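Local coordinates for glucocorticoid modulatory element-binding protein 1 (Homo sapiens, PDB 1OQJ) that binds glucocorticoid modulatory elements in promoter DNA through its zinc-containing SAND domain, raising sensitivity to low glucocorticoid levels, and serves as an auxiliary factor in parvovirus replication, at residues Asp5-Tyr10 / Trp23-Cys28; Ile12-Ser17 / His50-Ser55; Ala19-Lys24 / Lys34-Asn39. All coordinates share one frame; numbering follows the deposited sequence.

Contact 1. Residues Asp5-Tyr10 / Trp23-Cys28; sequences DMEIAY and WKKFVC. With ZN (zinc ion), chain C.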
loop_
_atom_site.group_PDB
_atom_site.type_symbol
_atom_site.label_atom_id
_atom_site.label_comp_id
_atom_site.label_asym_id
_atom_site.label_seq_id
_atom_site.Cartn_x
_atom_site.Cartn_y
_atom_site.Cartn_z
ATOM N N ASP A 5 8.442 19.990 -2.492
ATOM C CA ASP A 5 8.898 19.446 -3.800
ATOM C C ASP A 5 7.816 18.654 -4.511
ATOM O O ASP A 5 6.744 19.179 -4.813
ATOM N N MET A 6 8.098 17.385 -4.786
ATOM C CA MET A 6 7.139 16.521 -5.463
ATOM C C MET A 6 6.680 15.411 -4.529
ATOM O O MET A 6 7.417 15.002 -3.634
ATOM C CB MET A 6 7.770 15.910 -6.717
ATOM C CG MET A 6 8.107 16.924 -7.796
ATOM S SD MET A 6 8.921 16.169 -9.210
ATOM C CE MET A 6 10.652 16.419 -8.776
ATOM N N GLU A 7 5.458 14.931 -4.736
ATOM C CA GLU A 7 4.920 13.860 -3.908
ATOM C C GLU A 7 5.186 12.530 -4.611
ATOM O O GLU A 7 4.432 12.121 -5.496
ATOM C CB GLU A 7 3.414 14.057 -3.700
ATOM C CG GLU A 7 2.788 13.139 -2.654
ATOM C CD GLU A 7 3.213 13.478 -1.235
ATOM O OE1 GLU A 7 3.245 14.680 -0.895
ATOM O OE2 GLU A 7 3.498 12.548 -0.452
ATOM N N ILE A 8 6.270 11.867 -4.224
ATOM C CA ILE A 8 6.639 10.587 -4.818
ATOM C C ILE A 8 5.514 9.589 -4.604
ATOM O O ILE A 8 5.032 9.406 -3.481
ATOM C CB ILE A 8 7.938 10.041 -4.194
ATOM C CG1 ILE A 8 9.067 11.057 -4.388
ATOM C CG2 ILE A 8 8.317 8.717 -4.844
ATOM C CD1 ILE A 8 9.357 11.373 -5.838
ATOM N N ALA A 9 5.104 8.928 -5.682
ATOM C CA ALA A 9 3.997 7.985 -5.601
ATOM C C ALA A 9 4.064 6.886 -6.645
ATOM O O ALA A 9 4.940 6.881 -7.510
ATOM C CB ALA A 9 2.687 8.749 -5.749
ATOM N N TYR A 10 3.125 5.949 -6.553
ATOM C CA TYR A 10 3.039 4.849 -7.507
ATOM C C TYR A 10 1.587 4.498 -7.779
ATOM O O TYR A 10 0.753 4.522 -6.871
ATOM C CB TYR A 10 3.726 3.586 -6.981
ATOM C CG TYR A 10 5.220 3.692 -6.848
ATOM C CD1 TYR A 10 5.803 4.082 -5.649
ATOM C CD2 TYR A 10 6.051 3.406 -7.927
ATOM C CE1 TYR A 10 7.185 4.187 -5.523
ATOM C CE2 TYR A 10 7.430 3.508 -7.817
ATOM C CZ TYR A 10 7.991 3.899 -6.612
ATOM O OH TYR A 10 9.359 4.012 -6.498
ATOM N N TRP A 23 4.093 7.244 -1.581
ATOM C CA TRP A 23 5.210 6.516 -0.992
ATOM C C TRP A 23 5.771 6.960 0.350
ATOM O O TRP A 23 5.994 6.122 1.224
ATOM C CB TRP A 23 6.355 6.400 -1.999
ATOM C CG TRP A 23 7.473 5.537 -1.486
ATOM C CD1 TRP A 23 7.409 4.212 -1.165
ATOM C CD2 TRP A 23 8.808 5.961 -1.182
ATOM N NE1 TRP A 23 8.625 3.784 -0.676
ATOM C CE2 TRP A 23 9.500 4.839 -0.677
ATOM C CE3 TRP A 23 9.487 7.183 -1.287
ATOM C CZ2 TRP A 23 10.839 4.903 -0.278
ATOM C CZ3 TRP A 23 10.823 7.245 -0.891
ATOM C CH2 TRP A 23 11.481 6.110 -0.392
ATOM N N LYS A 24 6.022 8.250 0.531
ATOM C CA LYS A 24 6.568 8.679 1.810
ATOM C C LYS A 24 5.570 8.536 2.956
ATOM O O LYS A 24 5.971 8.472 4.115
ATOM C CB LYS A 24 7.111 10.107 1.716
ATOM C CG LYS A 24 8.358 10.180 0.831
ATOM C CD LYS A 24 9.071 11.512 0.927
ATOM C CE LYS A 24 10.254 11.541 -0.027
ATOM N NZ LYS A 24 10.935 12.866 -0.041
ATOM N N LYS A 25 4.278 8.465 2.635
ATOM C CA LYS A 25 3.246 8.287 3.660
ATOM C C LYS A 25 3.053 6.796 3.970
ATOM O O LYS A 25 2.369 6.433 4.927
ATOM C CB LYS A 25 1.907 8.874 3.195
ATOM C CG LYS A 25 1.742 10.370 3.421
ATOM C CD LYS A 25 2.776 11.190 2.689
ATOM C CE LYS A 25 2.521 12.675 2.914
ATOM N NZ LYS A 25 3.491 13.520 2.167
ATOM N N PHE A 26 3.664 5.948 3.147
ATOM C CA PHE A 26 3.587 4.489 3.276
ATOM C C PHE A 26 4.553 4.043 4.379
ATOM O O PHE A 26 5.645 3.548 4.108
ATOM C CB PHE A 26 3.966 3.882 1.920
ATOM C CG PHE A 26 3.819 2.387 1.834
ATOM C CD1 PHE A 26 2.646 1.757 2.241
ATOM C CD2 PHE A 26 4.826 1.618 1.257
ATOM C CE1 PHE A 26 2.473 0.382 2.068
ATOM C CE2 PHE A 26 4.666 0.240 1.077
ATOM C CZ PHE A 26 3.485 -0.375 1.483
ATOM N N VAL A 27 4.122 4.217 5.625
ATOM C CA VAL A 27 4.931 3.903 6.799
ATOM C C VAL A 27 4.532 2.590 7.467
ATOM O O VAL A 27 3.348 2.283 7.589
ATOM C CB VAL A 27 4.819 5.060 7.825
ATOM C CG1 VAL A 27 5.644 4.763 9.063
ATOM C CG2 VAL A 27 5.278 6.361 7.177
ATOM N N CYS A 28 5.524 1.816 7.898
ATOM C CA CYS A 28 5.252 0.539 8.554
ATOM C C CYS A 28 4.320 0.750 9.744
ATOM O O CYS A 28 4.488 1.705 10.502
ATOM C CB CYS A 28 6.558 -0.084 9.033
ATOM S SG CYS A 28 6.340 -1.624 9.946
HETATM ZN ZN ZN C . 8.124 -3.017 9.675
HETATM O O HOH W 1 5.181 10.566 -1.054
HETATM O O HOH W 2 1.966 15.824 1.681
#
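At the edge of the SAND-domain sheet, the lead-in to strand 9-14 lies against the loop that leaves strand 17-22, and a surface salt bridge and an indole-isoleucine contact hold the two together. Glu7 and Lys25 reach each other with side chains crossing at about a right angle. Glu7 sets CG anti to its backbone N (chi1 -170°) and then bends at chi2; Lys25 also bends at chi2, so both charged tips meet between the backbones. Glu7 OE2 receives Lys25 NZ on its syn lone pair at 2.8 Å, while Glu7 OE1 is a weaker second acceptor. One water joins Glu7 OE1 to Lys25 NZ; another donates to Glu7 OE2 and Ile8 O and accepts from Lys24 N, tying the carboxylate to the backbone.

Ile8 and Trp23 lie side by side and point the same way, with Ile8 CG2 4.0 Å from Trp23 CE3 in an oblique approach to the indole. Tyr10 meets Trp23 CB with its ring edge, the nearest atom being Tyr10 CE1 at 4.2 Å. Elsewhere the indole packs edge-to-face with Tyr83 and gives its NE1 hydrogen to Asp81 O. Beyond an inverse gamma turn centred on Phe26, the loop reaches the zinc site, where Cys28 SG binds the ion at 2.3 Å together with His85, Cys89 and Cys93. Behind the side chains, the backbone closes the contact: Trp23 N donates to an in-plane lone pair of Ile8 O at 3.0 Å, with a bent N-H...O angle of 136°.

Contact 2. Residues Ile12-Ser17 / His50-Ser55; sequences ITCGES and HLAGKS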
loop_
_atom_site.group_PDB
_atom_site.type_symbol
_atom_site.label_atom_id
_atom_site.label_comp_id
_atom_site.label_asym_id
_atom_site.label_seq_id
_atom_site.Cartn_x
_atom_site.Cartn_y
_atom_site.Cartn_z
ATOM N N ILE A 12 -1.387 2.108 -8.210
ATOM C CA ILE A 12 -1.661 0.757 -7.727
ATOM C C ILE A 12 -3.077 0.335 -8.087
ATOM O O ILE A 12 -3.896 1.154 -8.507
ATOM C CB ILE A 12 -1.496 0.649 -6.189
ATOM C CG1 ILE A 12 -2.464 1.602 -5.480
ATOM C CG2 ILE A 12 -0.044 0.943 -5.801
ATOM C CD1 ILE A 12 -2.482 1.455 -3.961
ATOM N N THR A 13 -3.354 -0.955 -7.931
ATOM C CA THR A 13 -4.677 -1.489 -8.213
ATOM C C THR A 13 -5.031 -2.564 -7.201
ATOM O O THR A 13 -4.179 -3.057 -6.458
ATOM C CB THR A 13 -4.760 -2.145 -9.608
ATOM O OG1 THR A 13 -3.912 -3.303 -9.644
ATOM C CG2 THR A 13 -4.331 -1.167 -10.690
ATOM N N CYS A 14 -6.312 -2.897 -7.163
ATOM C CA CYS A 14 -6.821 -3.960 -6.312
ATOM C C CYS A 14 -8.099 -4.353 -7.017
ATOM O O CYS A 14 -9.017 -3.546 -7.138
ATOM C CB CYS A 14 -7.125 -3.481 -4.895
ATOM S SG CYS A 14 -7.661 -4.857 -3.843
ATOM N N GLY A 15 -8.149 -5.587 -7.501
ATOM C CA GLY A 15 -9.323 -6.014 -8.232
ATOM C C GLY A 15 -9.380 -5.137 -9.468
ATOM O O GLY A 15 -8.395 -5.032 -10.200
ATOM N N GLU A 16 -10.511 -4.481 -9.695
ATOM C CA GLU A 16 -10.654 -3.610 -10.854
ATOM C C GLU A 16 -10.642 -2.140 -10.446
ATOM O O GLU A 16 -11.061 -1.270 -11.209
ATOM C CB GLU A 16 -11.948 -3.947 -11.602
ATOM C CG GLU A 16 -11.969 -5.377 -12.125
ATOM C CD GLU A 16 -13.226 -5.716 -12.904
ATOM O OE1 GLU A 16 -13.377 -6.892 -13.296
ATOM O OE2 GLU A 16 -14.058 -4.813 -13.126
ATOM N N SER A 17 -10.145 -1.874 -9.241
ATOM C CA SER A 17 -10.066 -0.514 -8.713
ATOM C C SER A 17 -8.653 0.057 -8.827
ATOM O O SER A 17 -7.667 -0.660 -8.637
ATOM C CB SER A 17 -10.502 -0.490 -7.244
ATOM O OG SER A 17 -11.863 -0.873 -7.105
ATOM N N HIS A 50 -10.739 -3.213 1.026
ATOM C CA HIS A 50 -12.119 -3.555 1.324
ATOM C C HIS A 50 -13.064 -3.018 0.260
ATOM O O HIS A 50 -13.934 -3.739 -0.230
ATOM C CB HIS A 50 -12.549 -2.999 2.672
ATOM C CG HIS A 50 -13.923 -3.433 3.064
ATOM N ND1 HIS A 50 -14.187 -4.695 3.553
ATOM C CD2 HIS A 50 -15.124 -2.819 2.939
ATOM C CE1 HIS A 50 -15.490 -4.840 3.709
ATOM N NE2 HIS A 50 -16.083 -3.716 3.343
ATOM N N LEU A 51 -12.894 -1.745 -0.084
ATOM C CA LEU A 51 -13.740 -1.110 -1.086
ATOM C C LEU A 51 -13.563 -1.745 -2.459
ATOM O O LEU A 51 -14.491 -1.750 -3.273
ATOM C CB LEU A 51 -13.437 0.391 -1.153
ATOM C CG LEU A 51 -13.796 1.173 0.112
ATOM C CD1 LEU A 51 -13.341 2.618 -0.020
ATOM C CD2 LEU A 51 -15.306 1.106 0.341
ATOM N N ALA A 52 -12.370 -2.279 -2.711
ATOM C CA ALA A 52 -12.067 -2.930 -3.980
ATOM C C ALA A 52 -12.617 -4.357 -3.983
ATOM O O ALA A 52 -12.575 -5.039 -5.007
ATOM C CB ALA A 52 -10.559 -2.941 -4.219
ATOM N N GLY A 53 -13.109 -4.798 -2.827
ATOM C CA GLY A 53 -13.700 -6.120 -2.709
ATOM C C GLY A 53 -12.801 -7.313 -2.450
ATOM O O GLY A 53 -13.204 -8.449 -2.718
ATOM N N LYS A 54 -11.608 -7.088 -1.909
ATOM C CA LYS A 54 -10.683 -8.192 -1.651
ATOM C C LYS A 54 -10.341 -8.440 -0.178
ATOM O O LYS A 54 -9.302 -9.029 0.123
ATOM C CB LYS A 54 -9.385 -7.968 -2.433
ATOM C CG LYS A 54 -9.558 -7.895 -3.941
ATOM C CD LYS A 54 -10.002 -9.228 -4.514
ATOM C CE LYS A 54 -10.077 -9.174 -6.032
ATOM N NZ LYS A 54 -10.448 -10.494 -6.613
ATOM N N SER A 55 -11.203 -8.006 0.737
ATOM C CA SER A 55 -10.956 -8.206 2.164
ATOM C C SER A 55 -10.933 -9.676 2.578
ATOM O O SER A 55 -10.307 -10.030 3.576
ATOM C CB SER A 55 -12.010 -7.477 3.006
ATOM O OG SER A 55 -11.796 -6.077 3.019
HETATM O O HOH W 3 -12.496 -3.646 -7.609
#
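The backbone of 12-17 doubles back through a type II' beta turn from Cys14 to Ser17, while 50-55 leaves its helix through a Schellman motif at Gly53, and the two bends approach most closely at Ser17 and Ala52, whose CA atoms are 5.7 Å apart. Cys14 and Ser17 pair through both backbone hydrogen bonds, Cys14 N to Ser17 O and Ser17 N to Cys14 O, and their side chains both point toward the helix end.

Ala52 CB fits between them, 3.5 Å from Cys14 SG. The carbonyl is as near, Cys14 O lying 3.4 Å from Ala52 CB, and the hydroxyl of Ser17 lies alongside, Ser17 OG being 3.7 Å from Ala52 CA. Cys14 holds SG anti to its backbone N (chi1 -177°), which carries the sulfur past the methyl to Lys54 CG at 3.6 Å. Lys54, bent at chi2 (-67°), then runs its aliphatic chain along the turn, bringing CE to 3.9 Å from Gly15 CA. Polar linkage between the two segments is left to a single water, which accepts from Glu16 N, donates to Ala52 O at 3.0 Å and also bonds Ser17 OG.

Phe48, one turn earlier on helix 45-51, touches Cys14 and Ser17 as well. The contact thus seats a beta-hairpin turn against a helix C-terminus in the SAND fold, beside the DNA-binding surface to which Lys54 belongs.

Contact 3. Residues Ala19-Lys24 / Lys34-Asn39; sequences AILLWK and KCVKFN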
loop_
_atom_site.group_PDB
_atom_site.type_symbol
_atom_site.label_atom_id
_atom_site.label_comp_id
_atom_site.label_asym_id
_atom_site.label_seq_id
_atom_site.Cartn_x
_atom_site.Cartn_y
_atom_site.Cartn_z
ATOM N N ALA A 19 -5.910 3.261 -7.703
ATOM C CA ALA A 19 -5.626 4.259 -6.686
ATOM C C ALA A 19 -4.169 4.671 -6.794
ATOM O O ALA A 19 -3.436 4.173 -7.656
ATOM C CB ALA A 19 -5.923 3.701 -5.301
ATOM N N ILE A 20 -3.757 5.588 -5.926
ATOM C CA ILE A 20 -2.385 6.079 -5.926
ATOM C C ILE A 20 -1.770 5.937 -4.543
ATOM O O ILE A 20 -2.332 6.400 -3.554
ATOM C CB ILE A 20 -2.337 7.566 -6.337
ATOM C CG1 ILE A 20 -2.934 7.731 -7.735
ATOM C CG2 ILE A 20 -0.902 8.080 -6.315
ATOM C CD1 ILE A 20 -3.042 9.173 -8.180
ATOM N N LEU A 21 -0.616 5.284 -4.480
ATOM C CA LEU A 21 0.087 5.100 -3.216
ATOM C C LEU A 21 1.076 6.249 -3.028
ATOM O O LEU A 21 1.965 6.435 -3.855
ATOM C CB LEU A 21 0.858 3.770 -3.227
ATOM C CG LEU A 21 1.715 3.448 -1.994
ATOM C CD1 LEU A 21 0.813 3.180 -0.803
ATOM C CD2 LEU A 21 2.586 2.227 -2.269
ATOM N N LEU A 22 0.908 7.030 -1.961
ATOM C CA LEU A 22 1.835 8.126 -1.673
ATOM C C LEU A 22 2.965 7.447 -0.905
ATOM O O LEU A 22 2.823 7.118 0.275
ATOM C CB LEU A 22 1.152 9.202 -0.823
ATOM C CG LEU A 22 -0.128 9.778 -1.435
ATOM C CD1 LEU A 22 -0.615 10.931 -0.575
ATOM C CD2 LEU A 22 0.129 10.250 -2.865
ATOM N N TRP A 23 4.093 7.244 -1.581
ATOM C CA TRP A 23 5.210 6.516 -0.992
ATOM C C TRP A 23 5.771 6.960 0.350
ATOM O O TRP A 23 5.994 6.122 1.224
ATOM C CB TRP A 23 6.355 6.400 -1.999
ATOM C CG TRP A 23 7.473 5.537 -1.486
ATOM C CD1 TRP A 23 7.409 4.212 -1.165
ATOM C CD2 TRP A 23 8.808 5.961 -1.182
ATOM N NE1 TRP A 23 8.625 3.784 -0.676
ATOM C CE2 TRP A 23 9.500 4.839 -0.677
ATOM C CE3 TRP A 23 9.487 7.183 -1.287
ATOM C CZ2 TRP A 23 10.839 4.903 -0.278
ATOM C CZ3 TRP A 23 10.823 7.245 -0.891
ATOM C CH2 TRP A 23 11.481 6.110 -0.392
ATOM N N LYS A 24 6.022 8.250 0.531
ATOM C CA LYS A 24 6.568 8.679 1.810
ATOM C C LYS A 24 5.570 8.536 2.956
ATOM O O LYS A 24 5.971 8.472 4.115
ATOM C CB LYS A 24 7.111 10.107 1.716
ATOM C CG LYS A 24 8.358 10.180 0.831
ATOM C CD LYS A 24 9.071 11.512 0.927
ATOM C CE LYS A 24 10.254 11.541 -0.027
ATOM N NZ LYS A 24 10.935 12.866 -0.041
ATOM N N LYS A 34 -3.043 6.108 6.524
ATOM C CA LYS A 34 -3.672 6.772 5.391
ATOM C C LYS A 34 -2.586 7.190 4.406
ATOM O O LYS A 34 -1.923 8.217 4.575
ATOM C CB LYS A 34 -4.498 7.970 5.873
ATOM C CG LYS A 34 -5.654 7.539 6.771
ATOM C CD LYS A 34 -6.529 8.707 7.192
ATOM C CE LYS A 34 -7.690 8.230 8.054
ATOM N NZ LYS A 34 -8.594 9.349 8.442
ATOM N N CYS A 35 -2.403 6.369 3.378
ATOM C CA CYS A 35 -1.377 6.617 2.379
ATOM C C CYS A 35 -1.832 6.295 0.961
ATOM O O CYS A 35 -1.034 6.319 0.025
ATOM C CB CYS A 35 -0.132 5.789 2.713
ATOM S SG CYS A 35 -0.403 3.993 2.772
ATOM N N VAL A 36 -3.114 5.992 0.802
ATOM C CA VAL A 36 -3.657 5.668 -0.510
ATOM C C VAL A 36 -4.693 6.699 -0.940
ATOM O O VAL A 36 -5.655 6.952 -0.217
ATOM C CB VAL A 36 -4.334 4.281 -0.503
ATOM C CG1 VAL A 36 -5.002 4.017 -1.842
ATOM C CG2 VAL A 36 -3.303 3.202 -0.202
ATOM N N LYS A 37 -4.492 7.301 -2.109
ATOM C CA LYS A 37 -5.449 8.278 -2.615
ATOM C C LYS A 37 -6.431 7.518 -3.503
ATOM O O LYS A 37 -6.040 6.907 -4.502
ATOM C CB LYS A 37 -4.731 9.374 -3.410
ATOM C CG LYS A 37 -5.634 10.514 -3.882
ATOM C CD LYS A 37 -4.818 11.635 -4.521
ATOM C CE LYS A 37 -5.712 12.754 -5.042
ATOM N NZ LYS A 37 -6.555 12.328 -6.200
ATOM N N PHE A 38 -7.703 7.548 -3.117
ATOM C CA PHE A 38 -8.762 6.854 -3.839
ATOM C C PHE A 38 -9.970 7.782 -3.885
ATOM O O PHE A 38 -10.526 8.135 -2.844
ATOM C CB PHE A 38 -9.108 5.562 -3.094
ATOM C CG PHE A 38 -10.084 4.681 -3.813
ATOM C CD1 PHE A 38 -9.846 4.274 -5.122
ATOM C CD2 PHE A 38 -11.221 4.216 -3.160
ATOM C CE1 PHE A 38 -10.730 3.406 -5.777
ATOM C CE2 PHE A 38 -12.110 3.350 -3.802
ATOM C CZ PHE A 38 -11.862 2.946 -5.113
ATOM N N ASN A 39 -10.360 8.177 -5.093
ATOM C CA ASN A 39 -11.480 9.093 -5.290
ATOM C C ASN A 39 -11.292 10.387 -4.503
ATOM O O ASN A 39 -12.214 10.900 -3.863
ATOM C CB ASN A 39 -12.802 8.412 -4.929
ATOM C CG ASN A 39 -13.159 7.311 -5.905
ATOM O OD1 ASN A 39 -12.960 7.457 -7.113
ATOM N ND2 ASN A 39 -13.692 6.208 -5.395
#
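Within this strand pair, Ile20 O is gripped twice, by a hydrogen bond from Lys37 N at 2.8 Å (N-H...O angle 170°) and by a CA-H...O contact from Val36 CA at 3.4 Å. Ile20 N returns a bond to Lys37 O at 3.0 Å, making Ile20 and Lys37 an antiparallel hydrogen-bonded pair. Two residues on, Leu22 N donates to Cys35 O at 2.9 Å, nearly along the C=O axis (166°), and Leu21 faces Val36 in a non-hydrogen-bonded pair.

The side chains divide between the two faces. Ile20 and Lys37 project from one, aligned CB to CB, and the lysine continues away from its neighbour. On the other, Leu21 places CG anti to its backbone N and swings CD1 across to Cys35 SG at 3.9 Å and, at the fringe, Val36 CG2. Val36 CG1 leans the other way and meets Ala19 CB at 3.6 Å. Ala19 CB also touches Phe38 CD1 at 4.0 Å, approaching the ring obliquely, and comes within 3.3 Å of Lys37 O.

Helix 45-51 covers this second face: Phe48 packs on Ala19 and Val36 and meets Phe38 edge-to-face. Cys35 and Val36 both face Ile43 on the outer strand, a classic beta bulge. With 9-14 and 41-43 as the outer strands, 17-22 and 36-38 form the central pair of the four-stranded antiparallel sheet of the SAND domain's alpha-beta fold.

Contact 3 supplies the middle of the sheet, and contacts 1 and 2 lie at the two ends of the hairpin formed by strands 9-14 and 17-22, their centres 20 Å apart and on opposite sides of the chain's centre. The centres of contacts 1 and 3 are about 8 Å apart, and they share Trp23 and Lys24; the strands join where Leu21 N lies 2.9 Å from Tyr10 O, a probable hydrogen bond. Contact 2 connects in the same way, through Ile12 N and Ala19 O at 3.0 Å, and Leu51 also packs on Phe38. The two sites fall at opposite contacts: zinc-binding Cys28 belongs to contact 1, about 10 Å from Cys35 between side chains, and DNA-binding Lys54 to contact 2.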